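Local coordinates for protein laccase (Uncultured bacterium, PDB 4F7K) that probably oxidises phenolic and related substrates with molecular oxygen as a laccase of the multicopper oxidase family, at residues H60-D71 against I353-F361. Residues are numbered along the deposited sequence; the frame is centred on the assembly and turned at random.
Sequences HWHGLRIDNAMD and IHLHGHHFF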
loop_
_atom_site.group_PDB
_atom_site.type_symbol
_atom_site.label_atom_id
_atom_site.label_comp_id
_atom_site.label_asym_id
_atom_site.label_seq_id
_atom_site.Cartn_x
_atom_site.Cartn_y
_atom_site.Cartn_z
ATOM N N HIS A 60 11.310 3.462 0.804
ATOM C CA HIS A 60 10.659 2.771 1.916
ATOM C C HIS A 60 9.930 1.533 1.385
ATOM O O HIS A 60 9.251 1.594 0.376
ATOM C CB HIS A 60 9.711 3.699 2.687
ATOM C CG HIS A 60 8.975 3.021 3.796
ATOM N ND1 HIS A 60 9.619 2.289 4.773
ATOM C CD2 HIS A 60 7.654 2.967 4.097
ATOM C CE1 HIS A 60 8.728 1.792 5.616
ATOM N NE2 HIS A 60 7.529 2.199 5.238
ATOM N N TRP A 61 10.113 0.405 2.051
ATOM C CA TRP A 61 9.451 -0.835 1.697
ATOM C C TRP A 61 8.266 -0.917 2.657
ATOM O O TRP A 61 8.418 -1.287 3.816
ATOM C CB TRP A 61 10.439 -2.032 1.784
ATOM C CG TRP A 61 11.757 -1.625 1.240
ATOM C CD1 TRP A 61 12.786 -1.055 1.932
ATOM C CD2 TRP A 61 12.153 -1.622 -0.147
ATOM N NE1 TRP A 61 13.821 -0.744 1.077
ATOM C CE2 TRP A 61 13.454 -1.070 -0.206
ATOM C CE3 TRP A 61 11.551 -2.075 -1.332
ATOM C CZ2 TRP A 61 14.154 -0.917 -1.414
ATOM C CZ3 TRP A 61 12.257 -1.950 -2.537
ATOM C CH2 TRP A 61 13.542 -1.365 -2.565
ATOM N N HIS A 62 7.091 -0.573 2.137
ATOM C CA HIS A 62 5.893 -0.285 2.932
ATOM C C HIS A 62 5.194 -1.541 3.471
ATOM O O HIS A 62 4.622 -2.308 2.705
ATOM C CB HIS A 62 4.917 0.580 2.091
ATOM C CG HIS A 62 3.852 1.238 2.916
ATOM N ND1 HIS A 62 3.765 2.598 3.058
ATOM C CD2 HIS A 62 2.861 0.715 3.686
ATOM C CE1 HIS A 62 2.760 2.899 3.869
ATOM N NE2 HIS A 62 2.182 1.773 4.246
ATOM N N GLY A 63 5.276 -1.773 4.779
ATOM C CA GLY A 63 4.779 -3.027 5.411
ATOM C C GLY A 63 5.790 -4.146 5.653
ATOM O O GLY A 63 5.468 -5.215 6.218
ATOM N N LEU A 64 7.025 -3.928 5.243
ATOM C CA LEU A 64 8.034 -4.961 5.418
ATOM C C LEU A 64 8.509 -4.923 6.869
ATOM O O LEU A 64 8.994 -3.903 7.340
ATOM C CB LEU A 64 9.197 -4.769 4.430
ATOM C CG LEU A 64 9.129 -5.371 3.008
ATOM C CD1 LEU A 64 8.930 -6.890 3.038
ATOM C CD2 LEU A 64 8.064 -4.738 2.116
ATOM N N ARG A 65 8.335 -6.041 7.569
ATOM C CA ARG A 65 8.842 -6.228 8.906
ATOM C C ARG A 65 10.277 -6.701 8.760
ATOM O O ARG A 65 10.558 -7.904 8.926
ATOM C CB ARG A 65 8.046 -7.325 9.626
ATOM C CG ARG A 65 6.567 -7.021 9.895
ATOM C CD ARG A 65 5.808 -8.343 9.942
ATOM N NE ARG A 65 5.467 -8.711 11.295
ATOM C CZ ARG A 65 5.065 -9.917 11.684
ATOM N NH1 ARG A 65 4.954 -10.944 10.835
ATOM N NH2 ARG A 65 4.800 -10.093 12.953
ATOM N N ILE A 66 11.180 -5.772 8.455
ATOM C CA ILE A 66 12.552 -6.115 8.034
ATOM C C ILE A 66 13.645 -5.476 8.889
ATOM O O ILE A 66 13.355 -4.701 9.811
ATOM C CB ILE A 66 12.795 -5.705 6.559
ATOM C CG1 ILE A 66 12.639 -4.181 6.377
ATOM C CG2 ILE A 66 11.887 -6.503 5.635
ATOM C CD1 ILE A 66 13.070 -3.655 4.993
ATOM N N ASP A 67 14.902 -5.799 8.566
ATOM C CA ASP A 67 16.050 -5.143 9.189
ATOM C C ASP A 67 15.933 -3.614 9.070
ATOM O O ASP A 67 15.719 -3.061 7.973
ATOM C CB ASP A 67 17.355 -5.670 8.576
ATOM C CG ASP A 67 18.601 -4.857 8.985
ATOM O OD1 ASP A 67 18.544 -4.034 9.931
ATOM O OD2 ASP A 67 19.659 -5.065 8.329
ATOM N N ASN A 68 16.067 -2.958 10.219
ATOM C CA ASN A 68 15.873 -1.523 10.371
ATOM C C ASN A 68 16.766 -0.689 9.468
ATOM O O ASN A 68 16.350 0.367 9.018
ATOM C CB ASN A 68 16.078 -1.103 11.839
ATOM C CG ASN A 68 15.709 0.374 12.107
ATOM O OD1 ASN A 68 14.615 0.849 11.734
ATOM N ND2 ASN A 68 16.621 1.100 12.750
ATOM N N ALA A 69 17.989 -1.179 9.224
ATOM C CA ALA A 69 18.991 -0.457 8.443
ATOM C C ALA A 69 18.517 -0.271 7.010
ATOM O O ALA A 69 19.053 0.577 6.285
ATOM C CB ALA A 69 20.350 -1.176 8.475
ATOM N N MET A 70 17.497 -1.052 6.642
ATOM C CA MET A 70 16.988 -1.121 5.302
ATOM C C MET A 70 15.624 -0.405 5.103
ATOM O O MET A 70 15.049 -0.466 4.010
ATOM C CB MET A 70 16.865 -2.582 4.898
ATOM C CG MET A 70 18.190 -3.373 4.777
ATOM S SD MET A 70 19.323 -2.574 3.622
ATOM C CE MET A 70 20.638 -1.920 4.669
ATOM N N ASP A 71 15.131 0.282 6.141
ATOM C CA ASP A 71 13.747 0.800 6.193
ATOM C C ASP A 71 13.526 2.039 5.297
ATOM O O ASP A 71 12.394 2.355 4.921
ATOM C CB ASP A 71 13.406 1.137 7.646
ATOM C CG ASP A 71 11.914 1.405 7.883
ATOM O OD1 ASP A 71 11.065 0.599 7.447
ATOM O OD2 ASP A 71 11.588 2.422 8.549
ATOM N N ILE A 353 -2.195 7.037 8.998
ATOM C CA ILE A 353 -1.164 6.737 10.012
ATOM C C ILE A 353 -0.411 5.484 9.641
ATOM O O ILE A 353 -1.008 4.428 9.531
ATOM C CB ILE A 353 -1.836 6.468 11.375
ATOM C CG1 ILE A 353 -2.801 7.625 11.723
ATOM C CG2 ILE A 353 -0.799 6.148 12.488
ATOM C CD1 ILE A 353 -2.153 8.797 12.528
ATOM N N HIS A 354 0.902 5.590 9.476
ATOM C CA HIS A 354 1.701 4.422 9.103
ATOM C C HIS A 354 2.874 4.165 10.082
ATOM O O HIS A 354 3.694 5.054 10.312
ATOM C CB HIS A 354 2.141 4.559 7.647
ATOM C CG HIS A 354 3.121 3.515 7.198
ATOM N ND1 HIS A 354 2.944 2.165 7.437
ATOM C CD2 HIS A 354 4.277 3.625 6.494
ATOM C CE1 HIS A 354 3.959 1.495 6.921
ATOM N NE2 HIS A 354 4.779 2.357 6.346
ATOM N N LEU A 355 2.924 2.965 10.660
ATOM C CA LEU A 355 3.964 2.598 11.619
ATOM C C LEU A 355 4.994 1.702 10.971
ATOM O O LEU A 355 4.652 0.658 10.411
ATOM C CB LEU A 355 3.381 1.883 12.857
ATOM C CG LEU A 355 4.453 1.422 13.846
ATOM C CD1 LEU A 355 5.167 2.655 14.490
ATOM C CD2 LEU A 355 3.886 0.482 14.897
ATOM N N HIS A 356 6.257 2.122 11.041
ATOM C CA HIS A 356 7.324 1.437 10.310
ATOM C C HIS A 356 7.782 0.176 11.075
ATOM O O HIS A 356 7.812 0.161 12.308
ATOM C CB HIS A 356 8.513 2.390 10.060
ATOM C CG HIS A 356 8.283 3.381 8.949
ATOM N ND1 HIS A 356 9.274 3.741 8.058
ATOM C CD2 HIS A 356 7.180 4.070 8.577
ATOM C CE1 HIS A 356 8.802 4.633 7.205
ATOM N NE2 HIS A 356 7.532 4.847 7.494
ATOM N N GLY A 357 8.083 -0.872 10.317
ATOM C CA GLY A 357 8.740 -2.054 10.829
ATOM C C GLY A 357 7.865 -3.030 11.604
ATOM O O GLY A 357 8.328 -4.054 11.970
ATOM N N HIS A 358 6.594 -2.697 11.782
ATOM C CA HIS A 358 5.641 -3.451 12.571
ATOM C C HIS A 358 4.279 -3.386 11.914
ATOM O O HIS A 358 3.978 -2.414 11.192
ATOM C CB HIS A 358 5.523 -2.803 13.952
ATOM C CG HIS A 358 6.790 -2.868 14.726
ATOM N ND1 HIS A 358 7.856 -2.026 14.468
ATOM C CD2 HIS A 358 7.204 -3.740 15.686
ATOM C CE1 HIS A 358 8.861 -2.360 15.267
ATOM N NE2 HIS A 358 8.485 -3.383 16.028
ATOM N N HIS A 359 3.492 -4.441 12.125
ATOM C CA HIS A 359 2.046 -4.395 11.944
ATOM C C HIS A 359 1.387 -4.209 13.309
ATOM O O HIS A 359 2.000 -4.452 14.337
ATOM C CB HIS A 359 1.532 -5.663 11.262
ATOM C CG HIS A 359 1.611 -5.617 9.760
ATOM N ND1 HIS A 359 2.808 -5.630 9.068
ATOM C CD2 HIS A 359 0.638 -5.598 8.820
ATOM C CE1 HIS A 359 2.567 -5.588 7.769
ATOM N NE2 HIS A 359 1.259 -5.580 7.591
ATOM N N PHE A 360 0.138 -3.761 13.315
ATOM C CA PHE A 360 -0.584 -3.499 14.553
ATOM C C PHE A 360 -2.063 -3.809 14.382
ATOM O O PHE A 360 -2.578 -3.786 13.249
ATOM C CB PHE A 360 -0.430 -2.031 14.957
ATOM C CG PHE A 360 -0.878 -1.062 13.893
ATOM C CD1 PHE A 360 -2.223 -0.763 13.728
ATOM C CD2 PHE A 360 0.053 -0.470 13.039
ATOM C CE1 PHE A 360 -2.644 0.144 12.740
ATOM C CE2 PHE A 360 -0.361 0.423 12.041
ATOM C CZ PHE A 360 -1.722 0.724 11.897
ATOM N N PHE A 361 -2.740 -4.076 15.504
ATOM C CA PHE A 361 -4.196 -4.246 15.506
ATOM C C PHE A 361 -4.971 -2.926 15.678
ATOM O O PHE A 361 -4.665 -2.137 16.578
ATOM C CB PHE A 361 -4.627 -5.192 16.625
ATOM C CG PHE A 361 -4.134 -6.604 16.468
ATOM C CD1 PHE A 361 -4.833 -7.522 15.681
ATOM C CD2 PHE A 361 -2.997 -7.034 17.151
ATOM C CE1 PHE A 361 -4.393 -8.844 15.559
ATOM C CE2 PHE A 361 -2.540 -8.352 17.028
ATOM C CZ PHE A 361 -3.238 -9.259 16.234
HETATM O O HOH W 1 9.140 -1.052 7.658
HETATM O O HOH W 2 5.046 -6.526 13.919
#
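With chi1 at 177° in H60 and 172° in H354, both rings extend opposite the backbone nitrogen and approach from facing directions, a worked example of two distant histidine motifs converging on one site. They meet rim to rim, and a hydrogen bond of 3.0 Å joins H60 NE2 to H354 NE2, each near the other ring's edge. H62 offers its face instead: its ring lies almost parallel to that of H354, centroids 3.5 Å apart. H356, with CG beside the backbone N, forms an offset stack on H60, planes 11° apart. The four imidazoles build a compact cluster.

D71 fixes two of these rings. Its carbonyl O accepts a bond of 2.8 Å from H60 ND1, while OD2 accepts a hydrogen bond of 2.7 Å from H356 ND1, on the syn side but tilted from the carboxylate plane; the oxygen lies in the imidazole plane. A water donates to L64 O and accepts, weakly, from G357 N. Here R65 packs CB and CG against G357 O and the edge of H359, its guanidinium salt-bridged to D95. G63 O also faces that edge, while H359 NE2 bonds to D212 O.

The HWHG and HLHGH sequences are consistent with laccase motifs that ligate the trinuclear copper cluster between the first and third cupredoxin domains, although no metal separates H60 NE2 from H354 NE2. H102 NE2 and T375 OG1 hold H62 ND1 and NE2; D374 O holds H354 ND1. Strand 59-62 edges its sheet beside 97-103, whereas strand 351-355 runs between strands 395-402 and 375-378 of another.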